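Long-range contact in NAD(P)H dehydrogenase (quinone) (Mycobacterium tuberculosis, PDB 1XDI), which reduces quinones such as menadione with NADH or NADPH as an FAD-containing flavoprotein of the disulfide reductase family: residues 249-258 with 266-274. Sequence-based numbering, arbitrary orientation.
Sequences VTRTGAGVLV and VEGSHALMT
The flat group at this contact is the carboxylate of E267, on one face of a three-stranded antiparallel meander. E267 crosses L257 at a slant, its CG meeting L257 CD1 at 3.6 Å, and the carboxylate passes just beyond that methyl. The chain, bent at chi2 (-137°), brings OE1 to the T252 side, where it hangs 3.9 Å from T252 OG1, longer than a hydrogen bond. The other face, carrying V249, V256, V258 and V266, is the more buried one: it looks onto strand 270-273 of the parallel sheet in the second Rossmann-type domain, probably the one that binds NAD(P)H, as in relatives.

Strands 256-258 and 266-268 run antiparallel at 153°, held by two reciprocal pairs of backbone bonds, V256 with G268 and V258 with V266; V256 N lies 2.8 Å from G268 O.

Beyond G268 the chain turns at S269, whose OG is bonded to H184 N, and then enters the parallel sheet, so the chain passes straight from one sheet into the other. A271 points back at the meander: its CB lies 3.8 Å from V256 CG1 and 3.9 Å from V249 CG1, with V258 CG2 a little farther. I169 and I186, from the strands flanking 270-273, also pack against this valine face.

At the end of the valine row V249 and M273 reach toward each other tip to tip. Bends at chi2 and chi3 carry the methionine's methyl to the valine, where M273 CE abuts V249 CG2 and the sulfur, SD, stays 4.2 Å from that same CG2.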
loop_
_atom_site.group_PDB
_atom_site.type_symbol
_atom_site.label_atom_id
_atom_site.label_comp_id
_atom_site.label_asym_id
_atom_site.label_seq_id
_atom_site.Cartn_x
_atom_site.Cartn_y
_atom_site.Cartn_z
ATOM N N VAL A 249 47.526 28.648 8.694
ATOM C CA VAL A 249 46.876 29.648 9.551
ATOM C C VAL A 249 47.809 29.946 10.715
ATOM O O VAL A 249 47.944 29.154 11.652
ATOM C CB VAL A 249 45.513 29.195 10.123
ATOM C CG1 VAL A 249 45.076 30.162 11.150
ATOM C CG2 VAL A 249 44.478 29.136 9.056
ATOM N N THR A 250 48.454 31.104 10.634
ATOM C CA THR A 250 49.429 31.586 11.621
ATOM C C THR A 250 48.774 32.492 12.627
ATOM O O THR A 250 47.735 33.094 12.364
ATOM C CB THR A 250 50.491 32.455 10.951
ATOM O OG1 THR A 250 50.995 31.784 9.797
ATOM C CG2 THR A 250 51.617 32.761 11.903
ATOM N N ARG A 251 49.435 32.636 13.761
ATOM C CA ARG A 251 48.950 33.516 14.805
ATOM C C ARG A 251 49.690 34.848 14.807
ATOM O O ARG A 251 50.896 34.906 14.948
ATOM C CB ARG A 251 49.108 32.841 16.136
ATOM C CG ARG A 251 47.997 33.173 17.033
ATOM C CD ARG A 251 47.852 32.109 18.058
ATOM N NE ARG A 251 47.052 32.593 19.171
ATOM C CZ ARG A 251 47.539 32.834 20.376
ATOM N NH1 ARG A 251 48.830 32.636 20.635
ATOM N NH2 ARG A 251 46.724 33.263 21.318
ATOM N N THR A 252 48.965 35.934 14.626
ATOM C CA THR A 252 49.622 37.228 14.599
ATOM C C THR A 252 49.504 37.901 15.931
ATOM O O THR A 252 49.113 37.302 16.930
ATOM C CB THR A 252 49.002 38.165 13.561
ATOM O OG1 THR A 252 47.787 38.732 14.075
ATOM C CG2 THR A 252 48.696 37.410 12.329
ATOM N N GLY A 253 49.841 39.175 15.917
ATOM C CA GLY A 253 49.785 39.975 17.110
ATOM C C GLY A 253 48.586 39.639 17.949
ATOM O O GLY A 253 48.663 38.819 18.862
ATOM N N ALA A 254 47.456 40.252 17.641
ATOM C CA ALA A 254 46.287 39.972 18.444
ATOM C C ALA A 254 45.270 39.156 17.669
ATOM O O ALA A 254 44.286 38.670 18.225
ATOM C CB ALA A 254 45.685 41.268 18.908
ATOM N N GLY A 255 45.514 38.987 16.377
ATOM C CA GLY A 255 44.571 38.223 15.588
ATOM C C GLY A 255 45.100 36.921 15.038
ATOM O O GLY A 255 45.750 36.119 15.724
ATOM N N VAL A 256 44.845 36.748 13.754
ATOM C CA VAL A 256 45.225 35.547 13.055
ATOM C C VAL A 256 45.520 35.870 11.569
ATOM O O VAL A 256 44.806 36.678 10.938
ATOM C CB VAL A 256 44.058 34.556 13.235
ATOM C CG1 VAL A 256 43.576 34.041 11.929
ATOM C CG2 VAL A 256 44.475 33.483 14.174
ATOM N N LEU A 257 46.579 35.266 11.013
ATOM C CA LEU A 257 46.912 35.496 9.594
ATOM C C LEU A 257 46.570 34.285 8.753
ATOM O O LEU A 257 47.242 33.247 8.860
ATOM C CB LEU A 257 48.417 35.820 9.389
ATOM C CG LEU A 257 48.819 36.109 7.926
ATOM C CD1 LEU A 257 48.082 37.371 7.491
ATOM C CD2 LEU A 257 50.292 36.275 7.750
ATOM N N VAL A 258 45.534 34.382 7.922
ATOM C CA VAL A 258 45.209 33.209 7.084
ATOM C C VAL A 258 45.926 33.386 5.738
ATOM O O VAL A 258 45.829 34.449 5.108
ATOM C CB VAL A 258 43.646 32.982 6.836
ATOM C CG1 VAL A 258 43.484 31.780 5.979
ATOM C CG2 VAL A 258 42.868 32.661 8.157
ATOM N N VAL A 266 44.408 37.062 4.448
ATOM C CA VAL A 266 43.281 37.812 5.076
ATOM C C VAL A 266 43.669 37.876 6.533
ATOM O O VAL A 266 44.504 37.089 6.995
ATOM C CB VAL A 266 41.897 37.122 5.111
ATOM C CG1 VAL A 266 40.829 38.071 4.624
ATOM C CG2 VAL A 266 41.911 35.885 4.332
ATOM N N GLU A 267 43.065 38.776 7.276
ATOM C CA GLU A 267 43.399 38.860 8.683
ATOM C C GLU A 267 42.146 38.914 9.583
ATOM O O GLU A 267 41.270 39.722 9.387
ATOM C CB GLU A 267 44.302 40.100 8.947
ATOM C CG GLU A 267 45.804 39.926 8.647
ATOM C CD GLU A 267 46.724 40.549 9.740
ATOM O OE1 GLU A 267 46.344 40.515 10.950
ATOM O OE2 GLU A 267 47.831 41.047 9.401
ATOM N N GLY A 268 42.028 38.059 10.570
ATOM C CA GLY A 268 40.861 38.198 11.408
ATOM C C GLY A 268 41.265 38.146 12.881
ATOM O O GLY A 268 42.463 38.151 13.221
ATOM N N SER A 269 40.279 38.130 13.773
ATOM C CA SER A 269 40.626 37.989 15.168
ATOM C C SER A 269 40.819 36.489 15.426
ATOM O O SER A 269 41.745 36.082 16.165
ATOM C CB SER A 269 39.531 38.520 16.074
ATOM O OG SER A 269 38.262 38.309 15.499
ATOM N N HIS A 270 39.968 35.683 14.774
ATOM C CA HIS A 270 39.969 34.228 14.938
ATOM C C HIS A 270 39.792 33.474 13.635
ATOM O O HIS A 270 39.271 34.011 12.666
ATOM C CB HIS A 270 38.809 33.788 15.840
ATOM C CG HIS A 270 38.591 34.657 17.039
ATOM N ND1 HIS A 270 38.848 34.233 18.329
ATOM C CD2 HIS A 270 38.159 35.934 17.143
ATOM C CE1 HIS A 270 38.587 35.214 19.171
ATOM N NE2 HIS A 270 38.169 36.257 18.477
ATOM N N ALA A 271 40.213 32.213 13.629
ATOM C CA ALA A 271 40.024 31.358 12.463
ATOM C C ALA A 271 39.286 30.098 12.955
ATOM O O ALA A 271 39.717 29.413 13.914
ATOM C CB ALA A 271 41.363 30.981 11.831
ATOM N N LEU A 272 38.143 29.826 12.335
ATOM C CA LEU A 272 37.352 28.641 12.634
ATOM C C LEU A 272 37.725 27.619 11.528
ATOM O O LEU A 272 37.386 27.833 10.332
ATOM C CB LEU A 272 35.843 28.952 12.525
ATOM C CG LEU A 272 34.811 27.978 13.160
ATOM C CD1 LEU A 272 33.577 27.906 12.324
ATOM C CD2 LEU A 272 35.364 26.584 13.290
ATOM N N MET A 273 38.434 26.540 11.878
ATOM C CA MET A 273 38.724 25.514 10.867
ATOM C C MET A 273 37.458 24.636 10.645
ATOM O O MET A 273 36.939 23.957 11.565
ATOM C CB MET A 273 39.914 24.651 11.283
ATOM C CG MET A 273 41.273 25.343 11.192
ATOM S SD MET A 273 41.441 26.347 9.686
ATOM C CE MET A 273 41.875 27.814 10.480
ATOM N N THR A 274 36.934 24.692 9.424
ATOM C CA THR A 274 35.736 23.952 9.075
ATOM C C THR A 274 36.042 22.967 7.993
ATOM O O THR A 274 35.461 22.956 6.926
ATOM C CB THR A 274 34.581 24.942 8.687
ATOM O OG1 THR A 274 33.736 25.121 9.837
ATOM C CG2 THR A 274 33.721 24.442 7.546
#